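Local coordinates for protein ancestral congerin Con-anc (PDB 3AJZ) that binds beta-galactoside glycans as a galectin-family lectin, a reconstructed ancestor of the fish galectins called congerins, at residues S32-E37 against Y122-A127; T58-S63 against Q70-S75. All coordinates share one frame; numbering follows the deposited sequence.

Interaction 1 of 2, residues S32-E37 against Y122-A127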
loop_
_atom_site.group_PDB
_atom_site.type_symbol
_atom_site.label_atom_id
_atom_site.label_comp_id
_atom_site.label_asym_id
_atom_site.label_seq_id
_atom_site.Cartn_x
_atom_site.Cartn_y
_atom_site.Cartn_z
ATOM N N SER A 32 1.513 -13.604 -7.817
ATOM C CA SER A 32 2.868 -13.248 -7.388
ATOM C C SER A 32 2.999 -11.989 -6.545
ATOM O O SER A 32 2.206 -11.055 -6.669
ATOM C CB SER A 32 3.851 -13.163 -8.581
ATOM O OG SER A 32 3.382 -12.184 -9.499
ATOM N N ILE A 33 4.024 -11.987 -5.698
ATOM C CA ILE A 33 4.495 -10.797 -5.027
ATOM C C ILE A 33 5.799 -10.368 -5.666
ATOM O O ILE A 33 6.682 -11.229 -5.935
ATOM C CB ILE A 33 4.703 -11.072 -3.538
ATOM C CG1 ILE A 33 3.349 -11.340 -2.885
ATOM C CG2 ILE A 33 5.333 -9.866 -2.861
ATOM C CD1 ILE A 33 3.472 -11.848 -1.476
ATOM N N ASN A 34 5.930 -9.071 -5.933
ATOM C CA ASN A 34 7.039 -8.576 -6.767
ATOM C C ASN A 34 7.622 -7.371 -6.088
ATOM O O ASN A 34 6.929 -6.365 -5.998
ATOM C CB ASN A 34 6.503 -8.172 -8.136
ATOM C CG ASN A 34 5.889 -9.328 -8.860
ATOM O OD1 ASN A 34 6.596 -10.070 -9.543
ATOM N ND2 ASN A 34 4.587 -9.512 -8.721
ATOM N N VAL A 35 8.872 -7.452 -5.628
ATOM C CA VAL A 35 9.547 -6.359 -4.898
ATOM C C VAL A 35 10.702 -5.848 -5.743
ATOM O O VAL A 35 11.418 -6.658 -6.337
ATOM C CB VAL A 35 10.104 -6.880 -3.545
ATOM C CG1 VAL A 35 10.877 -5.759 -2.817
ATOM C CG2 VAL A 35 8.958 -7.429 -2.675
ATOM N N GLY A 36 10.909 -4.542 -5.805
ATOM C CA GLY A 36 12.033 -4.086 -6.613
ATOM C C GLY A 36 12.371 -2.633 -6.408
ATOM O O GLY A 36 11.832 -1.954 -5.512
ATOM N N GLU A 37 13.291 -2.152 -7.223
ATOM C CA GLU A 37 13.830 -0.807 -7.006
ATOM C C GLU A 37 14.077 -0.005 -8.277
ATOM O O GLU A 37 14.463 1.176 -8.214
ATOM C CB GLU A 37 15.067 -0.818 -6.072
ATOM C CG GLU A 37 16.297 -1.545 -6.623
ATOM C CD GLU A 37 17.175 -0.639 -7.475
ATOM O OE1 GLU A 37 17.665 0.411 -6.974
ATOM O OE2 GLU A 37 17.374 -0.985 -8.641
ATOM N N TYR A 122 4.490 -4.912 -5.759
ATOM C CA TYR A 122 3.180 -5.091 -6.375
ATOM C C TYR A 122 2.730 -6.534 -6.476
ATOM O O TYR A 122 3.558 -7.469 -6.512
ATOM C CB TYR A 122 3.081 -4.397 -7.741
ATOM C CG TYR A 122 3.884 -5.025 -8.852
ATOM C CD1 TYR A 122 3.343 -6.049 -9.629
ATOM C CD2 TYR A 122 5.162 -4.562 -9.152
ATOM C CE1 TYR A 122 4.080 -6.608 -10.685
ATOM C CE2 TYR A 122 5.906 -5.096 -10.192
ATOM C CZ TYR A 122 5.370 -6.122 -10.942
ATOM O OH TYR A 122 6.091 -6.651 -12.006
ATOM N N LEU A 123 1.411 -6.722 -6.466
ATOM C CA LEU A 123 0.830 -8.052 -6.607
ATOM C C LEU A 123 0.410 -8.240 -8.051
ATOM O O LEU A 123 -0.042 -7.290 -8.663
ATOM C CB LEU A 123 -0.407 -8.195 -5.691
ATOM C CG LEU A 123 -0.682 -9.600 -5.162
ATOM C CD1 LEU A 123 0.420 -9.876 -4.152
ATOM C CD2 LEU A 123 -1.987 -9.712 -4.454
ATOM N N ALA A 124 0.548 -9.471 -8.558
ATOM C CA ALA A 124 0.020 -9.834 -9.881
ATOM C C ALA A 124 -0.720 -11.158 -9.825
ATOM O O ALA A 124 -0.464 -12.009 -8.951
ATOM C CB ALA A 124 1.153 -9.917 -10.915
ATOM N N GLY A 125 -1.656 -11.359 -10.742
ATOM C CA GLY A 125 -2.298 -12.658 -10.819
ATOM C C GLY A 125 -3.622 -12.816 -10.095
ATOM O O GLY A 125 -4.473 -11.901 -10.105
ATOM N N ASP A 126 -3.856 -14.011 -9.582
ATOM C CA ASP A 126 -5.185 -14.417 -9.155
ATOM C C ASP A 126 -5.375 -14.277 -7.653
ATOM O O ASP A 126 -5.694 -15.250 -6.960
ATOM C CB ASP A 126 -5.433 -15.857 -9.572
ATOM C CG ASP A 126 -5.279 -16.075 -11.095
ATOM O OD1 ASP A 126 -4.818 -17.169 -11.515
ATOM O OD2 ASP A 126 -5.581 -15.109 -11.843
ATOM N N ALA A 127 -5.176 -13.034 -7.194
ATOM C CA ALA A 127 -5.348 -12.685 -5.763
ATOM C C ALA A 127 -5.610 -11.197 -5.653
ATOM O O ALA A 127 -5.407 -10.447 -6.608
ATOM C CB ALA A 127 -4.127 -13.100 -4.933
#
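The phenol ring of Tyr-122 carries the side chain of Asn-34 on one face. CB of Asn-34 lies over the ring centre, 3.7 Å from the centroid of the Tyr-122 ring, a CH-pi contact, and the amide stacks near CE1 of Tyr-122, its plane 17° from that of the ring. The two residues face each other across an antiparallel strand pair, 32-36 against 122-125, in the sugar-binding sheet of the galectin beta-sandwich. CG of Tyr-122 lies between the backbone N and the carbonyl carbon (chi1 70°), which brings the ring against Asn-34. At the amide edge, ND2 of Asn-34 gives one in-plane hydrogen bond to O of Tyr-122 at 3.2 Å, entering from above that carbonyl plane, and a second to OG of Ser-32 at 3.0 Å; OD1 is taken by ND1 of His-45. Both ends of the amide are thus held, which fixes its rotation and is consistent with a second-shell role in positioning His-45, which bonds the galactose. Backbone bonds join Ser-32 with Ala-124 in both directions, and N of Tyr-122 gives one to O of Asn-34. On the opposite face Ile-33 and Leu-123 point into the sandwich interior, where Ile-33 also meets Val-20 of the other sheet. There CD1 of Leu-123 touches CG1 of Ile-33 at 3.5 Å and comes within 3.3 Å of O of Ser-32.

Interaction 2 of 2, residues T58-S63 against Q70-S75. With GAL (beta-D-galactopyranose), chain B; BGC (beta-D-glucopyranose), chain C.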
loop_
_atom_site.group_PDB
_atom_site.type_symbol
_atom_site.label_atom_id
_atom_site.label_comp_id
_atom_site.label_asym_id
_atom_site.label_seq_id
_atom_site.Cartn_x
_atom_site.Cartn_y
_atom_site.Cartn_z
ATOM N N THR A 58 3.463 -25.216 -6.239
ATOM C CA THR A 58 4.898 -24.956 -6.148
ATOM C C THR A 58 5.124 -23.454 -6.103
ATOM O O THR A 58 4.452 -22.704 -6.813
ATOM C CB THR A 58 5.624 -25.529 -7.384
ATOM O OG1 THR A 58 5.410 -26.946 -7.457
ATOM C CG2 THR A 58 7.121 -25.283 -7.324
ATOM N N ILE A 59 6.074 -23.015 -5.295
ATOM C CA ILE A 59 6.487 -21.617 -5.358
ATOM C C ILE A 59 7.644 -21.566 -6.324
ATOM O O ILE A 59 8.635 -22.293 -6.162
ATOM C CB ILE A 59 6.933 -21.028 -3.990
ATOM C CG1 ILE A 59 5.816 -21.220 -2.965
ATOM C CG2 ILE A 59 7.284 -19.522 -4.126
ATOM C CD1 ILE A 59 6.176 -20.651 -1.595
ATOM N N VAL A 60 7.539 -20.685 -7.321
ATOM C CA VAL A 60 8.657 -20.414 -8.224
ATOM C C VAL A 60 9.170 -19.026 -7.915
ATOM O O VAL A 60 8.405 -18.056 -7.952
ATOM C CB VAL A 60 8.204 -20.532 -9.686
ATOM C CG1 VAL A 60 9.341 -20.101 -10.617
ATOM C CG2 VAL A 60 7.751 -21.983 -9.951
ATOM N N LEU A 61 10.449 -18.939 -7.589
ATOM C CA LEU A 61 11.106 -17.686 -7.265
ATOM C C LEU A 61 12.049 -17.297 -8.393
ATOM O O LEU A 61 12.759 -18.133 -8.980
ATOM C CB LEU A 61 11.865 -17.757 -5.928
ATOM C CG LEU A 61 10.945 -18.145 -4.768
ATOM C CD1 LEU A 61 10.991 -19.670 -4.489
ATOM C CD2 LEU A 61 11.308 -17.340 -3.545
ATOM N N ASN A 62 12.084 -16.019 -8.702
ATOM C CA ASN A 62 13.003 -15.520 -9.700
ATOM C C ASN A 62 13.210 -14.016 -9.519
ATOM O O ASN A 62 12.680 -13.374 -8.607
ATOM C CB ASN A 62 12.494 -15.896 -11.091
ATOM C CG ASN A 62 13.620 -16.035 -12.132
ATOM O OD1 ASN A 62 14.786 -15.735 -11.864
ATOM N ND2 ASN A 62 13.255 -16.522 -13.328
ATOM N N SER A 63 14.040 -13.445 -10.372
ATOM C CA SER A 63 14.263 -12.030 -10.501
ATOM C C SER A 63 14.221 -11.669 -11.976
ATOM O O SER A 63 14.371 -12.548 -12.838
ATOM C CB SER A 63 15.627 -11.646 -9.922
ATOM O OG SER A 63 16.656 -12.499 -10.464
ATOM N N GLN A 70 15.550 -14.315 -14.869
ATOM C CA GLN A 70 16.821 -14.962 -14.575
ATOM C C GLN A 70 16.573 -16.435 -14.223
ATOM O O GLN A 70 15.613 -17.025 -14.736
ATOM C CB GLN A 70 17.590 -14.167 -13.499
ATOM C CG GLN A 70 17.857 -12.702 -13.881
ATOM C CD GLN A 70 18.852 -11.996 -12.899
ATOM O OE1 GLN A 70 18.472 -11.524 -11.811
ATOM N NE2 GLN A 70 20.120 -11.900 -13.309
ATOM N N GLN A 71 17.424 -17.052 -13.408
ATOM C CA GLN A 71 17.285 -18.482 -13.126
ATOM C C GLN A 71 16.249 -18.753 -12.024
ATOM O O GLN A 71 16.314 -18.202 -10.907
ATOM C CB GLN A 71 18.641 -19.109 -12.758
ATOM C CG GLN A 71 18.572 -20.621 -12.540
ATOM C CD GLN A 71 19.936 -21.311 -12.638
ATOM O OE1 GLN A 71 20.996 -20.677 -12.518
ATOM N NE2 GLN A 71 19.910 -22.624 -12.851
ATOM N N GLU A 72 15.309 -19.633 -12.322
ATOM C CA GLU A 72 14.284 -20.027 -11.363
ATOM C C GLU A 72 14.804 -20.871 -10.246
ATOM O O GLU A 72 15.757 -21.673 -10.404
ATOM C CB GLU A 72 13.179 -20.804 -12.080
ATOM C CG GLU A 72 12.412 -19.938 -13.026
ATOM C CD GLU A 72 11.367 -20.688 -13.858
ATOM O OE1 GLU A 72 11.312 -21.940 -13.825
ATOM O OE2 GLU A 72 10.582 -20.007 -14.553
ATOM N N GLN A 73 14.183 -20.668 -9.091
ATOM C CA GLN A 73 14.342 -21.554 -7.961
ATOM C C GLN A 73 12.954 -21.973 -7.532
ATOM O O GLN A 73 11.971 -21.266 -7.792
ATOM C CB GLN A 73 15.064 -20.846 -6.817
ATOM C CG GLN A 73 16.498 -20.432 -7.210
ATOM C CD GLN A 73 17.374 -19.946 -6.067
ATOM O OE1 GLN A 73 16.961 -19.854 -4.866
ATOM N NE2 GLN A 73 18.629 -19.626 -6.440
ATOM N N ARG A 74 12.854 -23.145 -6.934
ATOM C CA ARG A 74 11.549 -23.690 -6.568
ATOM C C ARG A 74 11.515 -24.105 -5.132
ATOM O O ARG A 74 12.531 -24.528 -4.564
ATOM C CB ARG A 74 11.157 -24.870 -7.460
ATOM C CG ARG A 74 10.624 -24.413 -8.831
ATOM C CD ARG A 74 10.364 -25.561 -9.829
ATOM N NE ARG A 74 9.594 -25.075 -10.987
ATOM C CZ ARG A 74 10.068 -24.247 -11.911
ATOM N NH1 ARG A 74 11.327 -23.834 -11.869
ATOM N NH2 ARG A 74 9.258 -23.820 -12.866
ATOM N N SER A 75 10.332 -23.983 -4.541
ATOM C CA SER A 75 10.033 -24.595 -3.249
ATOM C C SER A 75 8.726 -25.375 -3.370
ATOM O O SER A 75 7.772 -24.917 -3.988
ATOM C CB SER A 75 9.909 -23.526 -2.172
ATOM O OG SER A 75 9.555 -24.124 -0.912
HETATM C C1 GAL B . 7.316 -17.750 -16.324
HETATM C C2 GAL B . 6.054 -16.878 -16.144
HETATM C C3 GAL B . 6.414 -15.491 -15.619
HETATM C C4 GAL B . 7.266 -15.653 -14.351
HETATM C C5 GAL B . 8.495 -16.495 -14.733
HETATM C C6 GAL B . 9.417 -16.699 -13.546
HETATM O O2 GAL B . 5.334 -16.763 -17.375
HETATM O O3 GAL B . 5.234 -14.777 -15.346
HETATM O O4 GAL B . 6.470 -16.238 -13.330
HETATM O O5 GAL B . 8.120 -17.804 -15.157
HETATM O O6 GAL B . 10.594 -17.382 -13.949
HETATM C C2 BGC C . 8.798 -22.269 -17.236
HETATM C C3 BGC C . 7.884 -21.254 -16.539
HETATM C C4 BGC C . 7.905 -19.896 -17.234
HETATM C C5 BGC C . 7.543 -20.174 -18.703
HETATM C C6 BGC C . 7.491 -18.932 -19.577
HETATM C C1 BGC C . 8.374 -22.359 -18.699
HETATM O O1 BGC C . 9.282 -23.165 -19.403
HETATM O O2 BGC C . 8.671 -23.528 -16.633
HETATM O O3 BGC C . 8.280 -21.099 -15.192
HETATM O O4 BGC C . 6.886 -19.078 -16.677
HETATM O O5 BGC C . 8.503 -21.067 -19.235
HETATM O O6 BGC C . 8.734 -18.274 -19.504
#
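Val-60 lays its CG2 methyl over one face of the Arg-74 guanidinium, toward the rim, 3.7 Å from NE of Arg-74. The two side chains lie side by side, pointing the same way, on the sugar-facing side of an antiparallel beta hairpin, strands 58-65 and 68-75, in the galectin carbohydrate-recognition domain. Arg-74 grips Glu-72 end-on in a salt bridge, NH1 at 2.7 Å from OE1 of Glu-72 and NH2 bonded to the same oxygen, while NE pairs with Asp-55. This should keep the carboxylate charged and leaves OE2 to the ligand: it accepts from O6 of galactose at 2.7 Å and from O3 of glucose at 2.6 Å, spanning both sugars. In Asn-62, CG anti to the backbone N (chi1 -153°) carries the amide toward the galactose, where ND2 bonds O6 at 2.9 Å, nearly straight (172°). The same ND2 bonds O of Gln-70 from above that carbonyl's plane, and OD1 accepts from Arg-112. Beneath, backbone bonds pair Ile-59 with Ser-75 and Leu-61 with Gln-73, each in both directions, and Leu-61 turns away from the sugar onto Val-107 and Phe-109 of the other sheet. At the turn end, OG of Ser-63, also bonded to NH2 of Arg-112, meets OE1 of Gln-70 at a doubtfully short 2.5 Å, and N of Gln-70 bonds O of Ser-63 at 2.9 Å.

After strands 6-8, 10-13 and 18-24 the chain reaches 32-37, then forms strand 42-49 and arrives at 58-63, which pairs with 70-75 to close the short hairpin of interaction 2. It next builds three strands of the other sheet, 85-92, 96-100 and 106-110, before 122-127 returns to 32-37 and closes the long loop of interaction 1. The hairpin therefore falls wholly within that loop. Both contacts belong to one sheet, their centres about 14 Å apart and their nearest atoms about 7 Å. Interaction 1 joins the late strand 117-125 to 30-36; interaction 2 adds the hairpin 58-65/68-75 on the far side of 42-49.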